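Local coordinates for VMB-1 (Vibrio alginolyticus, PDB 6JV4), which is a zinc-dependent subclass B1 metallo-beta-lactamase that probably inactivates beta-lactam antibiotics by hydrolysing them to substituted beta-amino acids, at residues Lys15-Ser18 with Asp19-Gln23; Pro92-Asp96 with Leu97-Thr101; Glu129-Asp132 with Gly133-Ser136; Val151-Asn155 with Glu156-Phe160; Gly177-Ile181 with Ser182-Asn186. All coordinates share one frame; numbering follows the deposited sequence.

Contact 1: Lys15-Ser18 with Asp19-Gln23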
loop_
_atom_site.group_PDB
_atom_site.type_symbol
_atom_site.label_atom_id
_atom_site.label_comp_id
_atom_site.label_asym_id
_atom_site.label_seq_id
_atom_site.Cartn_x
_atom_site.Cartn_y
_atom_site.Cartn_z
ATOM N N LYS A 15 -1.525 13.171 6.629
ATOM C CA LYS A 15 -0.245 13.789 7.035
ATOM C C LYS A 15 0.465 14.157 5.750
ATOM O O LYS A 15 0.548 13.318 4.853
ATOM C CB LYS A 15 0.618 12.877 7.918
ATOM C CG LYS A 15 0.030 12.655 9.313
ATOM C CD LYS A 15 0.513 11.411 10.029
ATOM C CE LYS A 15 1.486 11.587 11.173
ATOM N NZ LYS A 15 1.494 10.336 11.987
ATOM N N LYS A 16 0.981 15.366 5.672
ATOM C CA LYS A 16 1.775 15.769 4.495
ATOM C C LYS A 16 3.206 15.232 4.629
ATOM O O LYS A 16 3.825 15.439 5.691
ATOM C CB LYS A 16 1.750 17.287 4.407
ATOM C CG LYS A 16 2.467 17.812 3.183
ATOM C CD LYS A 16 2.519 19.334 3.166
ATOM C CE LYS A 16 2.688 19.862 1.765
ATOM N NZ LYS A 16 3.105 21.278 1.810
ATOM N N LEU A 17 3.686 14.510 3.627
ATOM C CA LEU A 17 5.062 13.934 3.618
ATOM C C LEU A 17 5.911 14.854 2.729
ATOM O O LEU A 17 7.087 15.035 3.019
ATOM C CB LEU A 17 5.100 12.477 3.110
ATOM C CG LEU A 17 4.276 11.460 3.904
ATOM C CD1 LEU A 17 4.490 10.046 3.362
ATOM C CD2 LEU A 17 4.616 11.488 5.375
ATOM N N SER A 18 5.317 15.419 1.695
ATOM C CA SER A 18 5.997 16.400 0.810
ATOM C C SER A 18 4.925 17.182 0.085
ATOM O O SER A 18 3.753 16.865 0.244
ATOM C CB SER A 18 6.954 15.692 -0.131
ATOM O OG SER A 18 6.228 14.976 -1.141
ATOM N N ASP A 19 5.283 18.203 -0.704
ATOM C CA ASP A 19 4.278 19.014 -1.425
ATOM C C ASP A 19 3.373 18.146 -2.279
ATOM O O ASP A 19 2.228 18.516 -2.478
ATOM C CB ASP A 19 4.961 20.036 -2.344
ATOM C CG ASP A 19 5.490 21.214 -1.559
ATOM O OD1 ASP A 19 4.973 21.467 -0.443
ATOM O OD2 ASP A 19 6.447 21.824 -2.036
ATOM N N ASN A 20 3.889 17.030 -2.790
ATOM C CA ASN A 20 3.127 16.208 -3.761
ATOM C C ASN A 20 2.644 14.889 -3.113
ATOM O O ASN A 20 2.082 14.095 -3.846
ATOM C CB ASN A 20 3.965 15.951 -5.006
ATOM C CG ASN A 20 4.258 17.249 -5.729
ATOM O OD1 ASN A 20 3.343 18.012 -6.002
ATOM N ND2 ASN A 20 5.527 17.519 -5.994
ATOM N N VAL A 21 2.989 14.611 -1.853
ATOM C CA VAL A 21 2.731 13.265 -1.266
ATOM C C VAL A 21 2.066 13.455 0.097
ATOM O O VAL A 21 2.730 13.999 1.010
ATOM C CB VAL A 21 4.020 12.421 -1.179
ATOM C CG1 VAL A 21 3.743 11.009 -0.682
ATOM C CG2 VAL A 21 4.717 12.307 -2.538
ATOM N N TYR A 22 0.878 12.879 0.270
ATOM C CA TYR A 22 0.185 12.839 1.564
ATOM C C TYR A 22 0.015 11.384 1.974
ATOM O O TYR A 22 -0.123 10.516 1.098
ATOM C CB TYR A 22 -1.167 13.530 1.463
ATOM C CG TYR A 22 -1.021 15.030 1.365
ATOM C CD1 TYR A 22 -1.238 15.849 2.467
ATOM C CD2 TYR A 22 -0.673 15.610 0.157
ATOM C CE1 TYR A 22 -1.121 17.232 2.364
ATOM C CE2 TYR A 22 -0.570 16.994 0.035
ATOM C CZ TYR A 22 -0.778 17.792 1.143
ATOM O OH TYR A 22 -0.661 19.152 0.992
ATOM N N GLN A 23 0.116 11.171 3.263
ATOM C CA GLN A 23 -0.193 9.893 3.883
ATOM C C GLN A 23 -1.652 9.922 4.321
ATOM O O GLN A 23 -1.996 10.735 5.191
ATOM C CB GLN A 23 0.759 9.684 5.047
ATOM C CG GLN A 23 0.589 8.373 5.813
ATOM C CD GLN A 23 1.515 8.357 7.012
ATOM O OE1 GLN A 23 2.183 9.338 7.319
ATOM N NE2 GLN A 23 1.602 7.253 7.722
HETATM O O HOH W 1 7.079 16.073 -3.339
#
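Lys16 and Tyr22 face each other as a non-hydrogen-bonded antiparallel pair, and the lysine chain lies over one face of the phenol ring. With CG anti to the backbone N (chi1 -177°) and the rest extended, Lys16 runs obliquely across the ring: CG is 4.1 Å from the Tyr22 ring centroid, 28° off the normal, a CH-pi contact, and CE reaches 3.5 Å from Tyr22 OH. A long flexible methylene chain suits this, because its greasy part covers the ring while NZ travels on to the turn and makes a salt bridge with Asp19 OD1 at 2.9 Å. On the other face of the hairpin Lys15 and Gln23 lie side by side, and Leu17 crosses Gln23, its CD2 3.8 Å from Gln23 OE1. Ser18 opens a type I turn that ends at Val21; its small side chain lets OG sit 3.4 Å from Val21 CG2 and still bond a water. Between the strands sits a classic beta bulge: Val21 O receives both Leu17 N at 2.8 Å and Ser18 N at 3.0 Å, and the chain turns a corner at Leu17, within the bulge. The hairpin forms one margin of the seven-stranded sheet, strand 13-16 being outermost; strand 21-30 pairs onward with strand 36-45, Tyr22 meets Trp67 of helix 58-70 edge-to-face, and Gln23 NE2 bonds Ser39 OG.

Contact 2: Pro92-Asp96 with Leu97-Thr101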
loop_
_atom_site.group_PDB
_atom_site.type_symbol
_atom_site.label_atom_id
_atom_site.label_comp_id
_atom_site.label_asym_id
_atom_site.label_seq_id
_atom_site.Cartn_x
_atom_site.Cartn_y
_atom_site.Cartn_z
ATOM N N PRO A 92 -14.877 -1.218 -5.508
ATOM C CA PRO A 92 -16.209 -1.057 -6.067
ATOM C C PRO A 92 -16.609 0.414 -6.133
ATOM O O PRO A 92 -17.104 0.845 -7.187
ATOM C CB PRO A 92 -17.095 -1.890 -5.129
ATOM C CG PRO A 92 -16.145 -2.949 -4.594
ATOM C CD PRO A 92 -14.851 -2.189 -4.402
ATOM N N LEU A 93 -16.404 1.163 -5.051
ATOM C CA LEU A 93 -16.725 2.606 -5.015
ATOM C C LEU A 93 -15.952 3.312 -6.120
ATOM O O LEU A 93 -16.559 4.137 -6.828
ATOM C CB LEU A 93 -16.392 3.207 -3.651
ATOM C CG LEU A 93 -16.567 4.714 -3.573
ATOM C CD1 LEU A 93 -18.050 5.099 -3.784
ATOM C CD2 LEU A 93 -16.040 5.256 -2.275
ATOM N N LEU A 94 -14.635 3.069 -6.238
ATOM C CA LEU A 94 -13.857 3.830 -7.246
ATOM C C LEU A 94 -14.334 3.449 -8.646
ATOM O O LEU A 94 -14.471 4.365 -9.513
ATOM C CB LEU A 94 -12.363 3.550 -7.067
ATOM C CG LEU A 94 -11.755 3.988 -5.742
ATOM C CD1 LEU A 94 -10.273 3.638 -5.675
ATOM C CD2 LEU A 94 -11.923 5.453 -5.469
ATOM N N ASN A 95 -14.626 2.181 -8.873
ATOM C CA ASN A 95 -15.082 1.711 -10.205
ATOM C C ASN A 95 -16.437 2.383 -10.510
ATOM O O ASN A 95 -16.611 2.875 -11.649
ATOM C CB ASN A 95 -15.123 0.192 -10.267
ATOM C CG ASN A 95 -13.757 -0.456 -10.451
ATOM O OD1 ASN A 95 -12.736 0.234 -10.664
ATOM N ND2 ASN A 95 -13.737 -1.775 -10.289
ATOM N N ASP A 96 -17.307 2.468 -9.516
ATOM C CA ASP A 96 -18.620 3.173 -9.626
ATOM C C ASP A 96 -18.458 4.650 -9.974
ATOM O O ASP A 96 -19.302 5.107 -10.768
ATOM C CB ASP A 96 -19.446 3.027 -8.359
ATOM C CG ASP A 96 -20.081 1.670 -8.225
ATOM O OD1 ASP A 96 -20.069 0.932 -9.220
ATOM O OD2 ASP A 96 -20.583 1.370 -7.131
ATOM N N LEU A 97 -17.413 5.341 -9.480
ATOM C CA LEU A 97 -17.097 6.767 -9.764
ATOM C C LEU A 97 -16.261 6.898 -11.033
ATOM O O LEU A 97 -15.835 8.002 -11.320
ATOM C CB LEU A 97 -16.391 7.390 -8.559
ATOM C CG LEU A 97 -17.163 7.364 -7.247
ATOM C CD1 LEU A 97 -16.296 7.817 -6.081
ATOM C CD2 LEU A 97 -18.423 8.217 -7.350
ATOM N N LYS A 98 -16.003 5.805 -11.755
ATOM C CA LYS A 98 -15.167 5.792 -12.977
ATOM C C LYS A 98 -13.777 6.365 -12.675
ATOM O O LYS A 98 -13.185 7.035 -13.530
ATOM C CB LYS A 98 -15.917 6.520 -14.106
ATOM C CG LYS A 98 -17.344 6.012 -14.275
ATOM C CD LYS A 98 -17.757 5.824 -15.713
ATOM C CE LYS A 98 -19.185 5.329 -15.833
ATOM N NZ LYS A 98 -20.025 6.305 -16.565
ATOM N N ILE A 99 -13.245 6.079 -11.486
ATOM C CA ILE A 99 -11.822 6.339 -11.149
ATOM C C ILE A 99 -11.072 5.056 -11.509
ATOM O O ILE A 99 -11.508 4.003 -11.039
ATOM C CB ILE A 99 -11.687 6.710 -9.664
ATOM C CG1 ILE A 99 -12.440 7.989 -9.326
ATOM C CG2 ILE A 99 -10.214 6.803 -9.260
ATOM C CD1 ILE A 99 -12.629 8.199 -7.847
ATOM N N LYS A 100 -10.078 5.104 -12.388
ATOM C CA LYS A 100 -9.379 3.880 -12.842
ATOM C C LYS A 100 -8.714 3.233 -11.616
ATOM O O LYS A 100 -8.178 3.963 -10.777
ATOM C CB LYS A 100 -8.289 4.143 -13.880
ATOM C CG LYS A 100 -8.761 4.794 -15.177
ATOM C CD LYS A 100 -7.776 4.640 -16.327
ATOM C CE LYS A 100 -8.402 5.023 -17.661
ATOM N NZ LYS A 100 -8.235 3.934 -18.651
ATOM N N THR A 101 -8.870 1.935 -11.503
ATOM C CA THR A 101 -8.222 1.132 -10.449
ATOM C C THR A 101 -7.223 0.211 -11.099
ATOM O O THR A 101 -7.546 -0.481 -12.075
ATOM C CB THR A 101 -9.250 0.405 -9.586
ATOM O OG1 THR A 101 -10.104 -0.381 -10.424
ATOM C CG2 THR A 101 -10.075 1.349 -8.746
HETATM O O HOH W 2 -12.735 2.308 -12.761
#
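Leu94 of the helix packs by its CD2 3.7 Å from Ile99 CD1, and its CB rests 3.6 Å from Thr101 CG2; branched side chains suit this join between helix 91-96 and strand 100-104. Leu93 and Leu97, one turn apart, bring their CD1 atoms to 4.0 Å and pack against helix 58-70. The backbone bonds close the helix with a Schellman motif: Ile99 N reaches back to Leu94 O at 2.9 Å and Lys98 N to Asn95 O at 3.0 Å, while Lys98 takes positive phi (56°). Leu97 N, in the last helical step, bonds Leu93 O. Among the side chains, Asn95 and Thr101 meet at about a right angle, the threonine hydroxyl donating to Asn95 OD1 at 2.7 Å in the amide plane, on a lone pair. The same OD1 also accepts from a water that bridges to Ile99 O. Asn95 ND2 bonds Glu117 OE2 and Thr101 OG1 bonds Ser120 N, both in the chain ahead of strand 121-123.

Contact 3: Glu129-Asp132 with Gly133-Ser136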
loop_
_atom_site.group_PDB
_atom_site.type_symbol
_atom_site.label_atom_id
_atom_site.label_comp_id
_atom_site.label_asym_id
_atom_site.label_seq_id
_atom_site.Cartn_x
_atom_site.Cartn_y
_atom_site.Cartn_z
ATOM N N GLU A 129 4.946 1.604 -14.664
ATOM C CA GLU A 129 4.886 3.054 -14.416
ATOM C C GLU A 129 3.452 3.440 -14.125
ATOM O O GLU A 129 2.623 3.559 -15.051
ATOM C CB GLU A 129 5.474 3.839 -15.599
ATOM C CG GLU A 129 6.974 3.849 -15.615
ATOM C CD GLU A 129 7.600 4.634 -14.467
ATOM O OE1 GLU A 129 7.670 5.923 -14.524
ATOM O OE2 GLU A 129 8.020 3.960 -13.521
ATOM N N PHE A 130 3.100 3.524 -12.850
ATOM C CA PHE A 130 1.723 3.882 -12.438
ATOM C C PHE A 130 1.449 5.376 -12.729
ATOM O O PHE A 130 0.341 5.747 -13.156
ATOM C CB PHE A 130 1.540 3.497 -10.973
ATOM C CG PHE A 130 0.287 4.054 -10.366
ATOM C CD1 PHE A 130 -0.953 3.721 -10.905
ATOM C CD2 PHE A 130 0.329 4.769 -9.180
ATOM C CE1 PHE A 130 -2.113 4.225 -10.339
ATOM C CE2 PHE A 130 -0.831 5.249 -8.609
ATOM C CZ PHE A 130 -2.057 4.966 -9.177
ATOM N N ILE A 131 2.412 6.237 -12.444
ATOM C CA ILE A 131 2.369 7.674 -12.810
ATOM C C ILE A 131 3.699 7.959 -13.502
ATOM O O ILE A 131 4.756 7.843 -12.874
ATOM C CB ILE A 131 2.145 8.612 -11.605
ATOM C CG1 ILE A 131 1.025 8.133 -10.669
ATOM C CG2 ILE A 131 1.910 10.046 -12.098
ATOM C CD1 ILE A 131 0.974 8.835 -9.316
ATOM N N ASP A 132 3.652 8.340 -14.772
ATOM C CA ASP A 132 4.882 8.512 -15.594
ATOM C C ASP A 132 5.862 9.466 -14.901
ATOM O O ASP A 132 5.507 10.622 -14.680
ATOM C CB ASP A 132 4.521 8.982 -17.009
ATOM C CG ASP A 132 3.889 7.880 -17.851
ATOM O OD1 ASP A 132 4.096 6.670 -17.530
ATOM O OD2 ASP A 132 3.203 8.220 -18.842
ATOM N N GLY A 133 7.046 8.957 -14.549
ATOM C CA GLY A 133 8.152 9.716 -13.930
ATOM C C GLY A 133 7.951 9.967 -12.439
ATOM O O GLY A 133 8.769 10.723 -11.847
ATOM N N VAL A 134 6.864 9.460 -11.853
ATOM C CA VAL A 134 6.439 9.884 -10.483
ATOM C C VAL A 134 6.266 8.659 -9.577
ATOM O O VAL A 134 6.536 8.788 -8.394
ATOM C CB VAL A 134 5.144 10.705 -10.545
ATOM C CG1 VAL A 134 4.610 11.106 -9.178
ATOM C CG2 VAL A 134 5.398 11.947 -11.389
ATOM N N ALA A 135 5.671 7.589 -10.085
ATOM C CA ALA A 135 5.350 6.415 -9.245
ATOM C C ALA A 135 5.544 5.133 -10.038
ATOM O O ALA A 135 4.872 4.961 -11.067
ATOM C CB ALA A 135 3.979 6.503 -8.653
ATOM N N SER A 136 6.369 4.227 -9.490
ATOM C CA SER A 136 6.754 2.952 -10.121
ATOM C C SER A 136 6.316 1.788 -9.240
ATOM O O SER A 136 6.726 1.766 -8.080
ATOM C CB SER A 136 8.256 2.887 -10.326
ATOM O OG SER A 136 8.662 4.048 -11.051
#
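Ile131 touches both Val134 and Ala135, and its side chain can be followed outward atom by atom. CB lies 3.8 Å from Val134 CB; from there CG2 leans to the valine, 3.6 Å from the same Val134 CB, while CG1, on the other branch, already lies 3.9 Å from Ala135 CB. CD1, at the tip, ends at the same distance from that Ala135 CB. Two branches therefore serve two neighbours, and the small methyl of Ala135 suits the buried spot beneath. Phe130 adds its ring edge, with Ala135 CB lying near the ring plane.

The polar side is carried by Glu129. Bent at chi2 (-68°), its chain curls back over the turn and sets the two carboxylate oxygens to different tasks. OE1 accepts Gly133 N at 3.1 Å, nearly end-on to its C-O bond, and OE2 takes the hydroxyl of Ser136 at 2.6 Å on its syn lone pair. Gly133 fits the turn because its phi is positive (78°). Two classic beta bulges shape the backbone: Phe130 and Ile131 both face Ala135 O, the first bond being weak, and Val134 N and Ala135 N both donate to Ile131 O. The turn joins strand 127-129 to strand 135-138 at the margin of the five-stranded sheet; Ile131 and Val134 pack on Val43 and Asn45 of strand 36-45, Phe130 on strand 74-79, and Ala135 on strand 150-153.

Contact 4: Val151-Asn155 with Glu156-Phe160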
loop_
_atom_site.group_PDB
_atom_site.type_symbol
_atom_site.label_atom_id
_atom_site.label_comp_id
_atom_site.label_asym_id
_atom_site.label_seq_id
_atom_site.Cartn_x
_atom_site.Cartn_y
_atom_site.Cartn_z
ATOM N N VAL A 151 5.485 0.402 -4.046
ATOM C CA VAL A 151 5.394 1.543 -4.980
ATOM C C VAL A 151 6.488 2.519 -4.604
ATOM O O VAL A 151 6.551 2.925 -3.443
ATOM C CB VAL A 151 4.013 2.193 -4.977
ATOM C CG1 VAL A 151 3.950 3.264 -6.066
ATOM C CG2 VAL A 151 2.916 1.146 -5.147
ATOM N N TRP A 152 7.323 2.858 -5.576
ATOM C CA TRP A 152 8.461 3.781 -5.420
ATOM C C TRP A 152 8.158 5.144 -5.996
ATOM O O TRP A 152 7.645 5.190 -7.090
ATOM C CB TRP A 152 9.664 3.180 -6.140
ATOM C CG TRP A 152 10.919 4.004 -6.170
ATOM C CD1 TRP A 152 11.576 4.354 -7.314
ATOM C CD2 TRP A 152 11.752 4.449 -5.081
ATOM N NE1 TRP A 152 12.746 5.009 -7.016
ATOM C CE2 TRP A 152 12.870 5.100 -5.652
ATOM C CE3 TRP A 152 11.685 4.374 -3.681
ATOM C CZ2 TRP A 152 13.925 5.586 -4.877
ATOM C CZ3 TRP A 152 12.693 4.908 -2.915
ATOM C CH2 TRP A 152 13.821 5.505 -3.502
ATOM N N LEU A 153 8.445 6.201 -5.240
ATOM C CA LEU A 153 8.239 7.595 -5.682
ATOM C C LEU A 153 9.643 8.170 -5.852
ATOM O O LEU A 153 10.261 8.574 -4.877
ATOM C CB LEU A 153 7.433 8.348 -4.629
ATOM C CG LEU A 153 6.101 7.723 -4.231
ATOM C CD1 LEU A 153 5.335 8.628 -3.252
ATOM C CD2 LEU A 153 5.262 7.377 -5.415
ATOM N N PRO A 154 10.215 8.097 -7.075
ATOM C CA PRO A 154 11.619 8.406 -7.275
ATOM C C PRO A 154 11.954 9.866 -6.946
ATOM O O PRO A 154 13.100 10.124 -6.533
ATOM C CB PRO A 154 11.826 8.064 -8.775
ATOM C CG PRO A 154 10.463 8.157 -9.402
ATOM C CD PRO A 154 9.598 7.556 -8.299
ATOM N N ASN A 155 11.029 10.804 -7.157
ATOM C CA ASN A 155 11.354 12.239 -6.913
ATOM C C ASN A 155 11.617 12.480 -5.429
ATOM O O ASN A 155 12.512 13.299 -5.119
ATOM C CB ASN A 155 10.291 13.169 -7.491
ATOM C CG ASN A 155 10.168 12.961 -8.980
ATOM O OD1 ASN A 155 11.181 12.973 -9.669
ATOM N ND2 ASN A 155 8.977 12.738 -9.488
ATOM N N GLU A 156 10.866 11.847 -4.524
ATOM C CA GLU A 156 10.963 12.081 -3.064
ATOM C C GLU A 156 11.736 10.972 -2.327
ATOM O O GLU A 156 11.955 11.116 -1.095
ATOM C CB GLU A 156 9.546 12.095 -2.501
ATOM C CG GLU A 156 8.677 13.183 -3.073
ATOM C CD GLU A 156 7.999 12.997 -4.413
ATOM O OE1 GLU A 156 8.064 11.890 -4.997
ATOM O OE2 GLU A 156 7.452 14.006 -4.907
ATOM N N LYS A 157 12.088 9.907 -3.010
ATOM C CA LYS A 157 12.759 8.704 -2.459
ATOM C C LYS A 157 11.860 8.143 -1.346
ATOM O O LYS A 157 12.360 7.697 -0.292
ATOM C CB LYS A 157 14.162 9.024 -1.940
ATOM C CG LYS A 157 15.071 9.789 -2.908
ATOM C CD LYS A 157 15.274 9.014 -4.172
ATOM C CE LYS A 157 16.172 9.708 -5.183
ATOM N NZ LYS A 157 15.502 10.907 -5.729
ATOM N N ILE A 158 10.564 8.095 -1.627
ATOM C CA ILE A 158 9.588 7.461 -0.704
ATOM C C ILE A 158 9.267 6.088 -1.251
ATOM O O ILE A 158 8.803 5.987 -2.413
ATOM C CB ILE A 158 8.344 8.312 -0.521
ATOM C CG1 ILE A 158 8.693 9.629 0.168
ATOM C CG2 ILE A 158 7.267 7.508 0.229
ATOM C CD1 ILE A 158 7.592 10.637 0.157
ATOM N N LEU A 159 9.408 5.080 -0.408
ATOM C CA LEU A 159 9.006 3.722 -0.801
ATOM C C LEU A 159 7.750 3.359 -0.009
ATOM O O LEU A 159 7.839 3.288 1.249
ATOM C CB LEU A 159 10.126 2.736 -0.469
ATOM C CG LEU A 159 9.745 1.287 -0.768
ATOM C CD1 LEU A 159 9.535 1.101 -2.267
ATOM C CD2 LEU A 159 10.855 0.355 -0.247
ATOM N N PHE A 160 6.621 3.196 -0.682
ATOM C CA PHE A 160 5.385 2.629 -0.059
ATOM C C PHE A 160 5.508 1.120 -0.027
ATOM O O PHE A 160 5.477 0.443 -1.052
ATOM C CB PHE A 160 4.098 3.023 -0.785
ATOM C CG PHE A 160 2.888 2.531 -0.041
ATOM C CD1 PHE A 160 2.505 3.158 1.130
ATOM C CD2 PHE A 160 2.192 1.417 -0.472
ATOM C CE1 PHE A 160 1.412 2.697 1.855
ATOM C CE2 PHE A 160 1.121 0.930 0.270
ATOM C CZ PHE A 160 0.739 1.554 1.441
HETATM O O HOH W 3 8.136 10.729 -7.416
HETATM O O HOH W 4 6.800 14.220 -7.484
#
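Leu153 and Ile158 pack where the two strands pair, Leu153 CD1 4.1 Å from Ile158 CB, and the next pair on this face, Val151 and Phe160, brings CB to CB at 4.3 Å. This face meets the other sheet, Leu153 and Ile158 on Val21, Val151 and Phe160 on Ile52, which suits bulky apolar residues. On the opposite face Trp152 places Leu159 CB at its ring edge, 3.9 Å from CE3, while Lys157 lies obliquely to the ring, its CA 3.5 Å from Trp152 CH2. Trp152 CG stands anti to its N (chi1 177°), which carries the indole to the second strand.

At the polar end Lys157, bent at chi2 and chi4, curls back and NZ meets Pro154 O at 2.7 Å almost in line with the carbonyl. Glu156 binds two waters: OE1 shares one with Asn155 N, OE2 the other, weakly, with Asn155 ND2, which also bonds Gly133 O. Positive phi at Lys157 (58°) belongs to a G1 beta bulge opposite Leu153, a common way of closing a beta hairpin.

Contact 5: Gly177-Ile181 with Ser182-Asn186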
loop_
_atom_site.group_PDB
_atom_site.type_symbol
_atom_site.label_atom_id
_atom_site.label_comp_id
_atom_site.label_asym_id
_atom_site.label_seq_id
_atom_site.Cartn_x
_atom_site.Cartn_y
_atom_site.Cartn_z
ATOM N N GLY A 177 -2.074 -15.658 7.612
ATOM C CA GLY A 177 -2.947 -16.667 6.984
ATOM C C GLY A 177 -2.708 -16.802 5.513
ATOM O O GLY A 177 -2.937 -17.883 4.960
ATOM N N ASP A 178 -2.364 -15.701 4.822
ATOM C CA ASP A 178 -2.173 -15.685 3.367
ATOM C C ASP A 178 -0.706 -15.424 3.027
ATOM O O ASP A 178 -0.392 -15.256 1.823
ATOM C CB ASP A 178 -3.059 -14.609 2.720
ATOM C CG ASP A 178 -4.544 -14.926 2.869
ATOM O OD1 ASP A 178 -4.870 -16.112 2.649
ATOM O OD2 ASP A 178 -5.316 -14.003 3.144
ATOM N N ALA A 179 0.181 -15.509 4.017
ATOM C CA ALA A 179 1.616 -15.170 3.825
ATOM C C ALA A 179 2.444 -16.358 3.301
ATOM O O ALA A 179 2.024 -17.552 3.401
ATOM C CB ALA A 179 2.164 -14.667 5.129
ATOM N N ASN A 180 3.584 -16.046 2.704
ATOM C CA ASN A 180 4.629 -16.986 2.276
ATOM C C ASN A 180 5.854 -16.637 3.115
ATOM O O ASN A 180 6.682 -15.797 2.650
ATOM C CB ASN A 180 4.895 -16.922 0.793
ATOM C CG ASN A 180 5.747 -18.069 0.342
ATOM O OD1 ASN A 180 6.620 -18.523 1.089
ATOM N ND2 ASN A 180 5.534 -18.475 -0.903
ATOM N N ILE A 181 5.910 -17.184 4.324
ATOM C CA ILE A 181 6.991 -16.804 5.272
ATOM C C ILE A 181 8.358 -17.199 4.694
ATOM O O ILE A 181 9.329 -16.413 4.915
ATOM C CB ILE A 181 6.720 -17.341 6.686
ATOM C CG1 ILE A 181 5.526 -16.595 7.281
ATOM C CG2 ILE A 181 7.944 -17.191 7.566
ATOM C CD1 ILE A 181 4.945 -17.228 8.540
ATOM N N SER A 182 8.460 -18.375 4.028
ATOM C CA SER A 182 9.726 -18.865 3.429
ATOM C C SER A 182 10.236 -17.911 2.371
ATOM O O SER A 182 11.436 -17.732 2.308
ATOM C CB SER A 182 9.567 -20.256 2.826
ATOM O OG SER A 182 9.407 -21.128 3.928
ATOM N N GLU A 183 9.356 -17.333 1.561
ATOM C CA GLU A 183 9.767 -16.489 0.416
ATOM C C GLU A 183 10.036 -15.068 0.910
ATOM O O GLU A 183 10.859 -14.369 0.267
ATOM C CB GLU A 183 8.725 -16.499 -0.705
ATOM C CG GLU A 183 9.237 -15.947 -2.017
ATOM C CD GLU A 183 10.377 -16.730 -2.684
ATOM O OE1 GLU A 183 10.659 -17.886 -2.251
ATOM O OE2 GLU A 183 11.087 -16.119 -3.506
ATOM N N TRP A 184 9.382 -14.621 1.979
ATOM C CA TRP A 184 9.381 -13.188 2.340
ATOM C C TRP A 184 10.797 -12.607 2.431
ATOM O O TRP A 184 11.060 -11.517 1.949
ATOM C CB TRP A 184 8.607 -12.985 3.628
ATOM C CG TRP A 184 8.021 -11.625 3.875
ATOM C CD1 TRP A 184 8.451 -10.388 3.430
ATOM C CD2 TRP A 184 6.913 -11.364 4.736
ATOM N NE1 TRP A 184 7.684 -9.392 3.960
ATOM C CE2 TRP A 184 6.724 -9.961 4.758
ATOM C CE3 TRP A 184 6.043 -12.186 5.474
ATOM C CZ2 TRP A 184 5.734 -9.349 5.508
ATOM C CZ3 TRP A 184 5.006 -11.577 6.127
ATOM C CH2 TRP A 184 4.873 -10.199 6.177
ATOM N N PRO A 185 11.777 -13.262 3.080
ATOM C CA PRO A 185 13.103 -12.645 3.171
ATOM C C PRO A 185 13.791 -12.473 1.817
ATOM O O PRO A 185 14.515 -11.500 1.633
ATOM C CB PRO A 185 13.866 -13.616 4.061
ATOM C CG PRO A 185 12.815 -14.426 4.781
ATOM C CD PRO A 185 11.647 -14.516 3.836
ATOM N N ASN A 186 13.606 -13.411 0.892
ATOM C CA ASN A 186 14.181 -13.308 -0.467
ATOM C C ASN A 186 13.488 -12.151 -1.207
ATOM O O ASN A 186 14.143 -11.321 -1.839
ATOM C CB ASN A 186 14.027 -14.604 -1.266
ATOM C CG ASN A 186 14.777 -14.556 -2.581
ATOM O OD1 ASN A 186 15.974 -14.257 -2.615
ATOM N ND2 ASN A 186 14.089 -14.816 -3.680
HETATM O O HOH W 5 6.459 -20.436 4.011
#
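Asn180 and Glu183 cross obliquely, the asparagine amide reaching forward over the backbone N of Glu183. With Asn180 CG anti to its own N (chi1 -168°), OD1 lands 3.0 Å from Glu183 N, yet the donor stands 53° out of the amide plane and so off the lone pairs. Glu183 N also bonds Asn180 O weakly, and Trp184 N lies 3.0 Å from that same Asn180 O, again weakly bonded. A short side chain with an acceptor suits this place, since it meets an N-H of the chain as it coils into helix 184-194. A water bridges further, accepting from Ser182 N at 2.9 Å and donating weakly to Asn180 OD1.

The Ile181 side chain packs on Ala224 of helix 212-226. Ile181 O lies 3.2 Å from Pro185 CD and takes a weak bond from Trp184 N at 3.4 Å; proline suits a helix's first turn, where the N-H it lacks is not needed for bonding within the helix.

Trp184 sets its indole against the same helix 212-226, on Thr217 and Ala221, with CZ3 4.3 Å from Ala179 CB. NE1 bonds Phe164 O and the ring stacks on Phe164, so a large aromatic with one donor is well used. It also packs on zinc ligand His144, while Asp178 OD2 hydrogen-bonds His84 NE2. This loop-to-helix entry thus forms part of the second shell of the two-zinc site of a metallo-beta-lactamase.

Overall arrangement
From the N terminus, contact 1 closes the first hairpin, strands 13-16 and 21-30, at the margin of the seven-stranded sheet. Contact 2 then turns helix 91-96 into strand 100-104, further across that sheet. Contact 3 starts the five-stranded sheet by joining strands 127-129 and 135-138, and contact 4 closes the neighbouring hairpin of strands 150-153 and 158-162. Contact 5 leads a loop into helix 184-194. All follow in series; none nests or crosses. Contacts 3 and 4 touch through Ser136 and Trp152, while Val21 of contact 1 packs on Leu153 and Ile158 of contact 4, tying the two sheets of the alpha-beta/beta-alpha sandwich together. Contacts 1 and 5 lie on opposite sides of the chain's centre.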